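Local structure of geranyltranstransferase (Enterococcus faecalis, 3P8L) at residues L57-V62 and K67-Q72; D73-A78 and S133-G138; A63-E68 and A201-E206; F192-G197 and G209-F214; K23-F28 and S79-H84. The protein probably catalyses the magnesium-dependent condensation of geranyl diphosphate with isopentenyl diphosphate, giving farnesyl diphosphate and diphosphate. All coordinates share one frame; numbering follows the deposited sequence. Where two conformers were deposited one is given.

Interaction 1. Residues L57-V62 and K67-Q72; sequences LVLTTV and KEMETQ
V62, in the last turns of helix 53-64, faces K67 as the chain leaves that helix, their CA atoms 5.9 Å apart. K67 N points back at V62 O in a nearly straight (168°) but weak and long bond of 3.4 Å. From K67 to E70 the backbone is extended; E70 then takes the N-cap position of helix 71-92. M69 folds back over the side of the first helix. A turn at chi2 (-54°) lays its thioether across L59 and V62, with SD 3.8 Å from L59 CD2 and 3.9 Å from V62 CG1. The terminal methyl goes further and presses on the backbone, M69 CE lying 3.1 Å from L59 O, a tight approach. V62 CG1, anti to the backbone N (chi1 175°), is also brushed by the K67 aliphatic chain, with CE 3.8 Å away. The K67 chain bends at chi3 and chi4, and this curl returns its ammonium to its own segment: NZ donates to E68 O at 3.0 Å and forms a salt bridge with E70 OE2 at 2.7 Å, on the anti lone pair of that oxygen. The connection thus pairs apolar contacts on L59 and V62 with a salt bridge inside 67-70. L59 and M69 also touch helix 13-31 and Y74 of helix 71-92, while L57 and T61 turn to helices 175-200 and 289-298.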
# COMPACT_ATOMS: atom_id res chain seq x y z
N LEU A 57 -14.40 -0.62 -15.39
CA LEU A 57 -14.38 0.81 -15.74
C LEU A 57 -13.11 1.27 -16.45
O LEU A 57 -13.20 1.96 -17.47
CB LEU A 57 -14.63 1.67 -14.50
CG LEU A 57 -16.08 1.72 -14.01
CD1 LEU A 57 -16.11 2.32 -12.62
CD2 LEU A 57 -16.97 2.51 -14.98
N VAL A 58 -11.95 0.85 -15.94
CA VAL A 58 -10.66 1.14 -16.58
C VAL A 58 -10.68 0.73 -18.06
O VAL A 58 -10.42 1.55 -18.93
CB VAL A 58 -9.46 0.44 -15.88
CG1 VAL A 58 -8.16 0.71 -16.63
CG2 VAL A 58 -9.29 0.90 -14.44
N LEU A 59 -11.03 -0.52 -18.30
CA LEU A 59 -10.99 -1.12 -19.63
C LEU A 59 -12.07 -0.58 -20.58
O LEU A 59 -11.81 -0.37 -21.78
CB LEU A 59 -11.06 -2.64 -19.53
CG LEU A 59 -9.89 -3.28 -18.77
CD1 LEU A 59 -10.01 -4.76 -18.85
CD2 LEU A 59 -8.50 -2.85 -19.28
N THR A 60 -13.25 -0.32 -20.03
CA THR A 60 -14.33 0.25 -20.81
C THR A 60 -13.95 1.65 -21.29
O THR A 60 -14.27 2.03 -22.42
CB THR A 60 -15.65 0.23 -20.01
OG1 THR A 60 -15.91 -1.12 -19.59
CG2 THR A 60 -16.82 0.71 -20.85
N THR A 61 -13.24 2.39 -20.44
CA THR A 61 -12.84 3.77 -20.75
C THR A 61 -11.82 3.76 -21.88
O THR A 61 -11.92 4.56 -22.81
CB THR A 61 -12.35 4.51 -19.47
OG1 THR A 61 -13.43 4.56 -18.54
CG2 THR A 61 -11.89 5.93 -19.77
N VAL A 62 -10.87 2.82 -21.83
CA VAL A 62 -9.89 2.62 -22.90
C VAL A 62 -10.61 2.23 -24.22
O VAL A 62 -10.25 2.72 -25.30
CB VAL A 62 -8.82 1.56 -22.48
CG1 VAL A 62 -7.87 1.24 -23.64
CG2 VAL A 62 -8.02 2.06 -21.28
N LYS A 67 -8.85 2.50 -28.37
CA LYS A 67 -7.48 2.01 -28.28
C LYS A 67 -7.51 0.50 -28.11
O LYS A 67 -8.35 -0.03 -27.39
CB LYS A 67 -6.77 2.68 -27.11
CG LYS A 67 -5.37 2.15 -26.83
CD LYS A 67 -4.78 2.81 -25.61
CE LYS A 67 -4.20 1.78 -24.66
NZ LYS A 67 -3.34 0.76 -25.31
N GLU A 68 -6.61 -0.20 -28.79
CA GLU A 68 -6.51 -1.64 -28.59
C GLU A 68 -5.88 -1.92 -27.22
O GLU A 68 -4.92 -1.26 -26.83
CB GLU A 68 -5.67 -2.28 -29.70
CG GLU A 68 -5.81 -3.80 -29.76
CD GLU A 68 -4.88 -4.44 -30.76
OE1 GLU A 68 -5.11 -5.62 -31.10
OE2 GLU A 68 -3.91 -3.78 -31.21
N MET A 69 -6.45 -2.89 -26.50
CA MET A 69 -5.97 -3.29 -25.18
C MET A 69 -4.55 -3.80 -25.23
O MET A 69 -4.21 -4.59 -26.11
CB MET A 69 -6.85 -4.39 -24.57
CG MET A 69 -8.22 -3.95 -24.16
SD MET A 69 -8.27 -2.55 -23.06
CE MET A 69 -9.90 -2.08 -23.49
N GLU A 70 -3.74 -3.34 -24.30
CA GLU A 70 -2.38 -3.85 -24.14
C GLU A 70 -2.19 -4.31 -22.70
O GLU A 70 -2.97 -3.95 -21.83
CB GLU A 70 -1.36 -2.75 -24.42
CG GLU A 70 -1.43 -2.11 -25.79
CD GLU A 70 -0.40 -1.04 -25.93
OE1 GLU A 70 0.79 -1.39 -26.07
OE2 GLU A 70 -0.76 0.16 -25.88
N THR A 71 -1.15 -5.12 -22.49
CA THR A 71 -0.69 -5.59 -21.18
C THR A 71 -0.85 -4.59 -20.02
O THR A 71 -1.47 -4.91 -18.99
CB THR A 71 0.79 -6.07 -21.28
OG1 THR A 71 0.89 -7.01 -22.36
CG2 THR A 71 1.25 -6.75 -20.00
N GLN A 72 -0.33 -3.37 -20.20
CA GLN A 72 -0.37 -2.34 -19.15
C GLN A 72 -1.76 -1.89 -18.74
O GLN A 72 -1.95 -1.45 -17.59
CB GLN A 72 0.47 -1.10 -19.52
CG GLN A 72 0.01 -0.37 -20.78
CD GLN A 72 0.79 -0.79 -22.01
OE1 GLN A 72 1.01 -1.98 -22.26
NE2 GLN A 72 1.21 0.20 -22.79

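Interaction 2. Residues D73-A78 and S133-G138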
# COMPACT_ATOMS: atom_id res chain seq x y z
N ASP A 73 -2.73 -1.99 -19.65
CA ASP A 73 -4.12 -1.70 -19.33
C ASP A 73 -4.66 -2.74 -18.35
O ASP A 73 -5.29 -2.37 -17.37
CB ASP A 73 -5.02 -1.65 -20.58
CG ASP A 73 -4.48 -0.71 -21.66
OD1 ASP A 73 -4.66 -1.01 -22.86
OD2 ASP A 73 -3.87 0.32 -21.31
N TYR A 74 -4.37 -4.01 -18.62
CA TYR A 74 -4.75 -5.10 -17.73
C TYR A 74 -4.02 -5.03 -16.40
O TYR A 74 -4.61 -5.36 -15.37
CB TYR A 74 -4.54 -6.47 -18.37
CG TYR A 74 -5.36 -6.68 -19.63
CD1 TYR A 74 -6.74 -6.80 -19.57
CD2 TYR A 74 -4.74 -6.74 -20.89
CE1 TYR A 74 -7.51 -6.98 -20.73
CE2 TYR A 74 -5.50 -6.92 -22.06
CZ TYR A 74 -6.88 -7.03 -21.96
OH TYR A 74 -7.62 -7.23 -23.08
N GLN A 75 -2.75 -4.62 -16.44
CA GLN A 75 -1.95 -4.43 -15.24
C GLN A 75 -2.50 -3.34 -14.33
O GLN A 75 -2.61 -3.56 -13.12
CB GLN A 75 -0.47 -4.19 -15.59
CG GLN A 75 0.19 -5.46 -16.11
CD GLN A 75 1.60 -5.25 -16.63
OE1 GLN A 75 1.90 -4.21 -17.21
NE2 GLN A 75 2.46 -6.22 -16.40
N VAL A 76 -2.86 -2.19 -14.91
CA VAL A 76 -3.50 -1.10 -14.17
C VAL A 76 -4.85 -1.54 -13.58
O VAL A 76 -5.16 -1.23 -12.43
CB VAL A 76 -3.66 0.20 -15.02
CG1 VAL A 76 -4.48 1.28 -14.29
CG2 VAL A 76 -2.28 0.79 -15.36
N ALA A 77 -5.65 -2.26 -14.39
CA ALA A 77 -6.95 -2.76 -13.97
C ALA A 77 -6.79 -3.72 -12.78
O ALA A 77 -7.54 -3.64 -11.82
CB ALA A 77 -7.70 -3.44 -15.14
N ALA A 78 -5.76 -4.57 -12.84
CA ALA A 78 -5.46 -5.56 -11.82
C ALA A 78 -5.00 -4.93 -10.49
O ALA A 78 -5.46 -5.35 -9.41
CB ALA A 78 -4.44 -6.56 -12.36
N SER A 133 4.25 -0.58 -10.18
CA SER A 133 5.68 -0.22 -10.28
C SER A 133 6.46 -1.08 -11.29
O SER A 133 7.42 -0.60 -11.93
CB SER A 133 6.35 -0.29 -8.90
OG SER A 133 6.72 -1.60 -8.56
N LEU A 134 6.03 -2.33 -11.44
CA LEU A 134 6.64 -3.27 -12.38
C LEU A 134 5.89 -3.39 -13.72
O LEU A 134 6.23 -4.23 -14.54
CB LEU A 134 6.74 -4.65 -11.73
CG LEU A 134 7.74 -4.79 -10.59
CD1 LEU A 134 7.43 -6.03 -9.77
CD2 LEU A 134 9.20 -4.82 -11.11
N SER A 135 4.86 -2.57 -13.93
CA SER A 135 4.00 -2.69 -15.11
C SER A 135 4.65 -2.18 -16.41
O SER A 135 5.70 -1.55 -16.38
CB SER A 135 2.67 -1.97 -14.89
OG SER A 135 2.84 -0.57 -14.81
N GLN A 136 4.00 -2.45 -17.53
CA GLN A 136 4.51 -2.06 -18.85
C GLN A 136 4.37 -0.57 -19.18
O GLN A 136 4.62 -0.17 -20.31
CB GLN A 136 3.80 -2.88 -19.92
CG GLN A 136 4.72 -3.54 -20.91
CD GLN A 136 5.05 -4.94 -20.51
OE1 GLN A 136 4.53 -5.90 -21.07
NE2 GLN A 136 5.92 -5.08 -19.51
N LEU A 137 3.96 0.24 -18.20
CA LEU A 137 3.83 1.69 -18.39
C LEU A 137 5.19 2.36 -18.52
O LEU A 137 6.16 1.92 -17.88
CB LEU A 137 3.12 2.33 -17.19
CG LEU A 137 1.64 2.02 -16.97
CD1 LEU A 137 1.18 2.69 -15.69
CD2 LEU A 137 0.85 2.50 -18.17
N GLY A 138 5.24 3.43 -19.30
CA GLY A 138 6.43 4.28 -19.37
C GLY A 138 6.57 5.11 -18.11
O GLY A 138 5.60 5.32 -17.39
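S135 CA and CB lie over one face of the Q75 carboxamide, CA 3.8 Å from Q75 CD and CB 3.3 Å from Q75 OE1. At the oxygen end of the amide, OE1 takes the N-H of Q136 at 2.8 Å. In the all-helical isoprenoid synthase fold this ties helix 71-92 to the loop between helices 114-133 and 139-153. The bond is fairly straight (162° at the hydrogen), the donor lying 21° out of the carbonyl plane. An extended chain beyond CG lets Q75 span the gap from the helix. The hydroxyl of S135 turns back to L132 O in the preceding helix, and K142 NZ binds the carbonyl oxygens of S133 and S135, tying the helix end and the loop to helix 139-153. S133 O, at the end of helix 114-133, also accepts a hydrogen bond from Q147 NE2 of the second subunit. Farther along each segment, V76 and L137 meet at about a right angle, V76 CG2 lying 4.0 Å from L137 CD1.

Interaction 3. Residues A63-E68 and A201-E206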
# COMPACT_ATOMS: atom_id res chain seq x y z
N ALA A 63 -11.64 1.38 -24.11
CA ALA A 63 -12.46 0.97 -25.25
C ALA A 63 -13.20 2.14 -25.89
O ALA A 63 -13.21 2.27 -27.12
CB ALA A 63 -13.44 -0.13 -24.87
N ALA A 64 -13.80 2.98 -25.05
CA ALA A 64 -14.46 4.21 -25.48
C ALA A 64 -13.58 5.13 -26.36
O ALA A 64 -14.10 5.77 -27.27
CB ALA A 64 -14.99 4.97 -24.29
N PHE A 65 -12.27 5.18 -26.10
CA PHE A 65 -11.33 5.99 -26.91
C PHE A 65 -10.65 5.20 -28.03
O PHE A 65 -9.64 5.64 -28.59
CB PHE A 65 -10.27 6.66 -26.02
CG PHE A 65 -10.83 7.65 -25.06
CD1 PHE A 65 -10.89 7.35 -23.70
CD2 PHE A 65 -11.31 8.89 -25.49
CE1 PHE A 65 -11.42 8.24 -22.79
CE2 PHE A 65 -11.84 9.79 -24.59
CZ PHE A 65 -11.90 9.47 -23.23
N GLN A 66 -11.22 4.03 -28.34
CA GLN A 66 -10.87 3.21 -29.49
C GLN A 66 -9.40 2.81 -29.54
O GLN A 66 -8.78 2.81 -30.60
CB GLN A 66 -11.34 3.87 -30.80
CG GLN A 66 -12.87 3.84 -30.98
CD GLN A 66 -13.38 4.81 -32.04
OE1 GLN A 66 -12.61 5.33 -32.85
NE2 GLN A 66 -14.68 5.06 -32.04
N LYS A 67 -8.85 2.50 -28.37
CA LYS A 67 -7.48 2.01 -28.28
C LYS A 67 -7.51 0.50 -28.11
O LYS A 67 -8.35 -0.03 -27.39
CB LYS A 67 -6.77 2.68 -27.11
CG LYS A 67 -5.37 2.15 -26.83
CD LYS A 67 -4.78 2.81 -25.61
CE LYS A 67 -4.20 1.78 -24.66
NZ LYS A 67 -3.34 0.76 -25.31
N GLU A 68 -6.61 -0.20 -28.79
CA GLU A 68 -6.51 -1.64 -28.59
C GLU A 68 -5.88 -1.92 -27.22
O GLU A 68 -4.92 -1.26 -26.83
CB GLU A 68 -5.67 -2.28 -29.70
CG GLU A 68 -5.81 -3.80 -29.76
CD GLU A 68 -4.88 -4.44 -30.76
OE1 GLU A 68 -5.11 -5.62 -31.10
OE2 GLU A 68 -3.91 -3.78 -31.21
N ALA A 201 -5.21 5.99 -22.46
CA ALA A 201 -5.63 6.30 -23.82
C ALA A 201 -5.03 7.61 -24.35
O ALA A 201 -5.44 8.09 -25.41
CB ALA A 201 -7.15 6.34 -23.89
N ASN A 202 -4.07 8.16 -23.61
CA ASN A 202 -3.37 9.41 -23.96
C ASN A 202 -4.25 10.64 -24.18
O ASN A 202 -3.97 11.46 -25.06
CB ASN A 202 -2.44 9.20 -25.17
CG ASN A 202 -0.99 9.42 -24.81
OD1 ASN A 202 -0.20 8.48 -24.81
ND2 ASN A 202 -0.63 10.67 -24.49
N GLN A 203 -5.29 10.77 -23.37
CA GLN A 203 -6.20 11.91 -23.45
C GLN A 203 -5.64 13.14 -22.77
O GLN A 203 -4.71 13.05 -21.96
CB GLN A 203 -7.55 11.54 -22.86
CG GLN A 203 -8.24 10.42 -23.62
CD GLN A 203 -8.48 10.78 -25.08
OE1 GLN A 203 -9.22 11.71 -25.39
NE2 GLN A 203 -7.86 10.04 -25.97
N THR A 204 -6.22 14.30 -23.09
CA THR A 204 -5.71 15.57 -22.58
C THR A 204 -6.22 15.78 -21.17
O THR A 204 -7.13 15.07 -20.71
CB THR A 204 -6.12 16.79 -23.46
OG1 THR A 204 -7.55 16.92 -23.47
CG2 THR A 204 -5.60 16.63 -24.89
N GLU A 205 -5.64 16.77 -20.50
CA GLU A 205 -6.01 17.18 -19.17
C GLU A 205 -7.46 17.62 -19.12
O GLU A 205 -8.13 17.49 -18.10
CB GLU A 205 -5.10 18.33 -18.71
CG GLU A 205 -4.85 18.35 -17.20
CD GLU A 205 -4.25 17.04 -16.69
OE1 GLU A 205 -3.13 16.69 -17.13
OE2 GLU A 205 -4.89 16.37 -15.85
N GLU A 206 -7.95 18.13 -20.25
CA GLU A 206 -9.32 18.59 -20.38
C GLU A 206 -10.29 17.40 -20.39
O GLU A 206 -11.32 17.41 -19.71
CB GLU A 206 -9.45 19.42 -21.68
CG GLU A 206 -10.12 20.78 -21.50
CD GLU A 206 -11.64 20.74 -21.65
OE1 GLU A 206 -12.31 20.19 -20.75
OE2 GLU A 206 -12.16 21.27 -22.66
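A glutamine side chain lies flat on a phenylalanine here: the amide plane of Q203 is only 16° from the ring plane of F65. The methylene before the amide sits over the centre of one face of the ring in a CH-pi contact, Q203 CG being 3.7 Å from the ring centroid and 7° off the normal. The amide itself extends over one side of the ring, bringing Q203 OE1 to 3.3 Å from F65 CE2. A bend at chi2 (-59°) folds the glutamine back on its own turn, where NE2 donates to A201 O at 3.2 Å. This bond leaves close to the amide plane, though it reaches the acceptor from above the carbonyl plane. A201 adds its methyl, 3.8 Å from F65 CB, and K67 lays CD 4.0 Å from A201 CA. Two helix ends meet in this way: F65 follows helix 53-64, and A201 follows helix 175-200, which closes in a Schellman motif with N202 as its C-prime residue. T204, at the N-cap of helix 205-230, makes a weak bond from OG1 to V207 N. Around the ring, F287 meets F65 at an inclination, and V207, L211 and I280 pack on it. The polar turn can thus probably border an apolar core at little cost: Q203 spends an N-H on a main-chain carbonyl and offers the phenylalanine its methylene and the flat side of its amide.

Interaction 4. Residues F192-G197 and G209-F214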
# COMPACT_ATOMS: atom_id res chain seq x y z
N PHE A 192 -10.42 7.24 -9.84
CA PHE A 192 -9.16 6.70 -10.34
C PHE A 192 -9.37 5.85 -11.59
O PHE A 192 -8.59 5.95 -12.53
CB PHE A 192 -8.39 5.86 -9.29
CG PHE A 192 -7.15 5.23 -9.85
CD1 PHE A 192 -5.96 5.96 -9.93
CD2 PHE A 192 -7.17 3.93 -10.37
CE1 PHE A 192 -4.82 5.39 -10.47
CE2 PHE A 192 -6.04 3.36 -10.93
CZ PHE A 192 -4.85 4.10 -10.98
N ALA A 193 -10.39 4.99 -11.60
CA ALA A 193 -10.57 4.10 -12.75
C ALA A 193 -10.73 4.90 -14.06
O ALA A 193 -10.13 4.56 -15.08
CB ALA A 193 -11.76 3.18 -12.55
N LEU A 194 -11.54 5.95 -14.01
CA LEU A 194 -11.78 6.83 -15.18
C LEU A 194 -10.56 7.65 -15.61
O LEU A 194 -10.22 7.70 -16.81
CB LEU A 194 -13.01 7.72 -14.94
CG LEU A 194 -14.40 7.19 -15.34
CD1 LEU A 194 -14.53 7.14 -16.85
CD2 LEU A 194 -14.75 5.83 -14.71
N ILE A 195 -9.90 8.26 -14.62
CA ILE A 195 -8.61 8.94 -14.79
C ILE A 195 -7.60 8.03 -15.44
O ILE A 195 -6.98 8.41 -16.44
CB ILE A 195 -8.06 9.49 -13.43
CG1 ILE A 195 -8.91 10.65 -12.94
CG2 ILE A 195 -6.58 9.91 -13.54
CD1 ILE A 195 -8.46 11.21 -11.62
N ALA A 196 -7.44 6.82 -14.89
CA ALA A 196 -6.50 5.87 -15.45
C ALA A 196 -6.83 5.48 -16.88
O ALA A 196 -5.93 5.36 -17.71
CB ALA A 196 -6.38 4.61 -14.57
N GLY A 197 -8.11 5.23 -17.15
CA GLY A 197 -8.59 5.00 -18.52
C GLY A 197 -8.15 6.12 -19.47
O GLY A 197 -7.60 5.84 -20.53
N GLY A 209 -10.22 15.50 -16.99
CA GLY A 209 -11.13 16.26 -16.13
C GLY A 209 -12.61 15.97 -16.30
O GLY A 209 -13.36 15.92 -15.32
N LEU A 210 -13.03 15.78 -17.55
CA LEU A 210 -14.41 15.38 -17.85
C LEU A 210 -14.70 13.91 -17.46
O LEU A 210 -15.77 13.60 -16.94
CB LEU A 210 -14.71 15.60 -19.34
CG LEU A 210 -14.91 17.05 -19.82
CD1 LEU A 210 -15.26 17.08 -21.31
CD2 LEU A 210 -15.99 17.77 -19.00
N LEU A 211 -13.74 13.02 -17.71
CA LEU A 211 -13.85 11.61 -17.30
C LEU A 211 -14.02 11.50 -15.78
O LEU A 211 -14.80 10.68 -15.30
CB LEU A 211 -12.61 10.85 -17.75
CG LEU A 211 -12.51 10.61 -19.25
CD1 LEU A 211 -11.12 10.11 -19.62
CD2 LEU A 211 -13.59 9.66 -19.71
N THR A 212 -13.33 12.36 -15.05
CA THR A 212 -13.45 12.48 -13.60
C THR A 212 -14.85 12.85 -13.13
O THR A 212 -15.37 12.30 -12.15
CB THR A 212 -12.45 13.53 -13.10
OG1 THR A 212 -11.14 13.10 -13.46
CG2 THR A 212 -12.55 13.75 -11.59
N GLN A 213 -15.48 13.78 -13.85
CA GLN A 213 -16.83 14.21 -13.55
C GLN A 213 -17.80 13.08 -13.82
O GLN A 213 -18.74 12.84 -13.04
CB GLN A 213 -17.22 15.44 -14.38
CG GLN A 213 -16.61 16.75 -13.91
CD GLN A 213 -16.99 17.93 -14.81
OE1 GLN A 213 -18.17 18.21 -15.02
NE2 GLN A 213 -15.98 18.61 -15.33
N PHE A 214 -17.59 12.39 -14.94
CA PHE A 214 -18.36 11.18 -15.23
C PHE A 214 -18.30 10.17 -14.08
O PHE A 214 -19.33 9.65 -13.66
CB PHE A 214 -17.88 10.51 -16.52
CG PHE A 214 -18.59 9.22 -16.82
CD1 PHE A 214 -19.82 9.24 -17.48
CD2 PHE A 214 -18.05 8.00 -16.44
CE1 PHE A 214 -20.49 8.04 -17.76
CE2 PHE A 214 -18.71 6.81 -16.70
CZ PHE A 214 -19.93 6.82 -17.38
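L194 wedges against the backbone of the facing helix, its CB and CG both 3.5 Å from L211 O. Its branch CD1 reaches past that carbonyl to F214, 3.6 Å from ring atom CD2, and L194 CD1 also meets L211 CD2 at 3.9 Å. The leucine torsions, chi1 -89° and chi2 -70°, depart from the common pairs and bring CD1 into this position. Alongside, I195 puts CG1 3.4 Å from T212 OG1. That hydroxyl is turned down its own helix to I208 O, with which it makes a hydrogen bond. The segments are close to antiparallel (152°), with axes 8.2 Å apart, as suits a helical hairpin joined by a short turn; L194 and L211 have the nearest CA atoms, 5.6 Å apart. Farther out, F214 packs on V276 and L277 and L211 on I280, all of helix 259-283, while L57 and T61 of helix 53-64 also touch L194. F192, on the far side of its helix, turns to helix 139-153. Cohesion between the two segments is thus mainly apolar. T212 can join it because its hydroxyl already has a main-chain acceptor, so contact with the isoleucine probably costs little.

Interaction 5. Residues K23-F28 and S79-H84; sequences KVMVDF and SLEMIH
M25 and M82 lie alongside each other, running antiparallel, each reaching toward the other's helix. M25 runs straight to its sulfur and then turns at chi3 (79°), which brings its CE to 3.6 Å from M82 CG. The same methyl comes within 3.8 Å of M82 N, so it rests on the backbone of helix 71-92 as well. One atom back along the side chain, M25 SD lies beside the aliphatic part of E81, 3.8 Å from CG. That glutamate bends at chi2 (63°), its methylenes serving the methionine while its carboxylate swings off to a salt bridge with R52. On the other flank M82 reaches F28 at about a right angle, its CE 3.9 Å from F28 CD1; the ring of F28 stacks in turn with Y32. The segments cross at -71°, with axes 10.0 Å apart, a separation that the two long thioethers span. M25 also touches A78 and, on helix 36-47, I46. In this steeply crossed packing the N-terminal helix 13-31 lies against helix 71-92 of the isoprenoid synthase fold, whose C-terminal end runs into the first aspartate-rich motif of prenyl synthases.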
# COMPACT_ATOMS: atom_id res chain seq x y z
N LYS A 23 -6.35 -13.07 -14.48
CA LYS A 23 -5.08 -13.75 -14.77
C LYS A 23 -3.84 -12.94 -14.30
O LYS A 23 -2.96 -13.49 -13.65
CB LYS A 23 -4.97 -14.11 -16.26
CG LYS A 23 -3.81 -15.05 -16.58
CD LYS A 23 -3.54 -15.14 -18.08
CE LYS A 23 -2.69 -16.35 -18.41
NZ LYS A 23 -1.42 -16.43 -17.61
N VAL A 24 -3.79 -11.65 -14.63
CA VAL A 24 -2.69 -10.79 -14.14
C VAL A 24 -2.59 -10.83 -12.60
O VAL A 24 -1.50 -11.03 -12.04
CB VAL A 24 -2.78 -9.35 -14.69
CG1 VAL A 24 -1.78 -8.42 -14.00
CG2 VAL A 24 -2.53 -9.35 -16.24
N MET A 25 -3.74 -10.71 -11.94
CA MET A 25 -3.82 -10.68 -10.47
C MET A 25 -3.31 -11.99 -9.90
O MET A 25 -2.41 -11.99 -9.06
CB MET A 25 -5.26 -10.46 -10.01
CG MET A 25 -5.82 -9.06 -10.21
SD MET A 25 -7.53 -8.94 -9.65
CE MET A 25 -7.26 -8.79 -7.95
N VAL A 26 -3.86 -13.09 -10.40
CA VAL A 26 -3.54 -14.43 -9.90
C VAL A 26 -2.06 -14.77 -10.13
O VAL A 26 -1.38 -15.24 -9.20
CB VAL A 26 -4.52 -15.50 -10.48
CG1 VAL A 26 -3.98 -16.91 -10.35
CG2 VAL A 26 -5.91 -15.37 -9.83
N ASP A 27 -1.57 -14.51 -11.34
CA ASP A 27 -0.17 -14.77 -11.67
C ASP A 27 0.73 -13.93 -10.80
O ASP A 27 1.72 -14.44 -10.34
CB ASP A 27 0.19 -14.44 -13.13
CG ASP A 27 -0.46 -15.39 -14.14
OD1 ASP A 27 -1.02 -16.42 -13.73
OD2 ASP A 27 -0.43 -15.11 -15.35
N PHE A 28 0.37 -12.65 -10.61
CA PHE A 28 1.19 -11.76 -9.79
C PHE A 28 1.28 -12.24 -8.35
O PHE A 28 2.37 -12.24 -7.79
CB PHE A 28 0.73 -10.29 -9.83
CG PHE A 28 1.70 -9.38 -9.17
CD1 PHE A 28 1.46 -8.90 -7.88
CD2 PHE A 28 2.89 -9.05 -9.79
CE1 PHE A 28 2.38 -8.10 -7.24
CE2 PHE A 28 3.83 -8.23 -9.16
CZ PHE A 28 3.57 -7.76 -7.89
N SER A 79 -4.13 -3.93 -10.59
CA SER A 79 -3.66 -3.16 -9.43
C SER A 79 -4.84 -2.52 -8.68
O SER A 79 -4.93 -2.62 -7.45
CB SER A 79 -2.66 -2.09 -9.86
OG SER A 79 -1.41 -2.67 -10.20
N LEU A 80 -5.74 -1.88 -9.43
CA LEU A 80 -6.94 -1.29 -8.83
C LEU A 80 -7.85 -2.32 -8.15
O LEU A 80 -8.34 -2.11 -7.01
CB LEU A 80 -7.72 -0.49 -9.88
CG LEU A 80 -9.01 0.19 -9.47
CD1 LEU A 80 -8.78 1.19 -8.36
CD2 LEU A 80 -9.70 0.87 -10.69
N GLU A 81 -8.07 -3.46 -8.82
CA GLU A 81 -8.88 -4.51 -8.24
C GLU A 81 -8.23 -5.16 -6.99
O GLU A 81 -8.95 -5.59 -6.08
CB GLU A 81 -9.29 -5.55 -9.29
CG GLU A 81 -10.32 -6.57 -8.82
CD GLU A 81 -11.69 -5.98 -8.43
OE1 GLU A 81 -11.94 -4.74 -8.48
OE2 GLU A 81 -12.55 -6.80 -8.08
N MET A 82 -6.90 -5.15 -6.93
CA MET A 82 -6.13 -5.56 -5.75
C MET A 82 -6.39 -4.65 -4.55
O MET A 82 -6.57 -5.15 -3.42
CB MET A 82 -4.62 -5.73 -6.05
CG MET A 82 -4.28 -6.93 -7.03
SD MET A 82 -2.54 -6.95 -7.61
CE MET A 82 -1.69 -7.42 -6.10
N ILE A 83 -6.43 -3.34 -4.79
CA ILE A 83 -6.76 -2.34 -3.78
C ILE A 83 -8.18 -2.60 -3.27
O ILE A 83 -8.41 -2.67 -2.06
CB ILE A 83 -6.67 -0.87 -4.32
CG1 ILE A 83 -5.24 -0.47 -4.66
CG2 ILE A 83 -7.31 0.11 -3.33
CD1 ILE A 83 -4.34 -0.21 -3.48
N HIS A 84 -9.12 -2.72 -4.21
CA HIS A 84 -10.50 -3.02 -3.88
C HIS A 84 -10.65 -4.30 -3.01
O HIS A 84 -11.34 -4.26 -2.01
CB HIS A 84 -11.32 -3.18 -5.13
CG HIS A 84 -12.76 -3.46 -4.83
ND1 HIS A 84 -13.52 -2.61 -4.05
CD2 HIS A 84 -13.56 -4.48 -5.18
CE1 HIS A 84 -14.74 -3.09 -3.95
NE2 HIS A 84 -14.80 -4.22 -4.64

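Helix 71-92 threads interactions 1, 2 and 5, and helix 53-64 ties 1 to 3. K67 belongs to both 1 and 3, and its NZ forms a long, weak ion pair with D73 OD1 of interaction 2 (3.3 Å). Interaction 4 joins the same core: T61 OG1 lies 3.3 Å from L194 CD1, F65 CE1 is 3.7 Å from L211 CD1, and A193 CB meets L80 CD2 of interaction 5 at 3.6 Å. Interactions 3 and 5 stand apart, nearest atoms about 14 Å. None contains the aspartate-rich motifs of the family; those lie toward the C-terminal ends of helices 71-92 and 205-230.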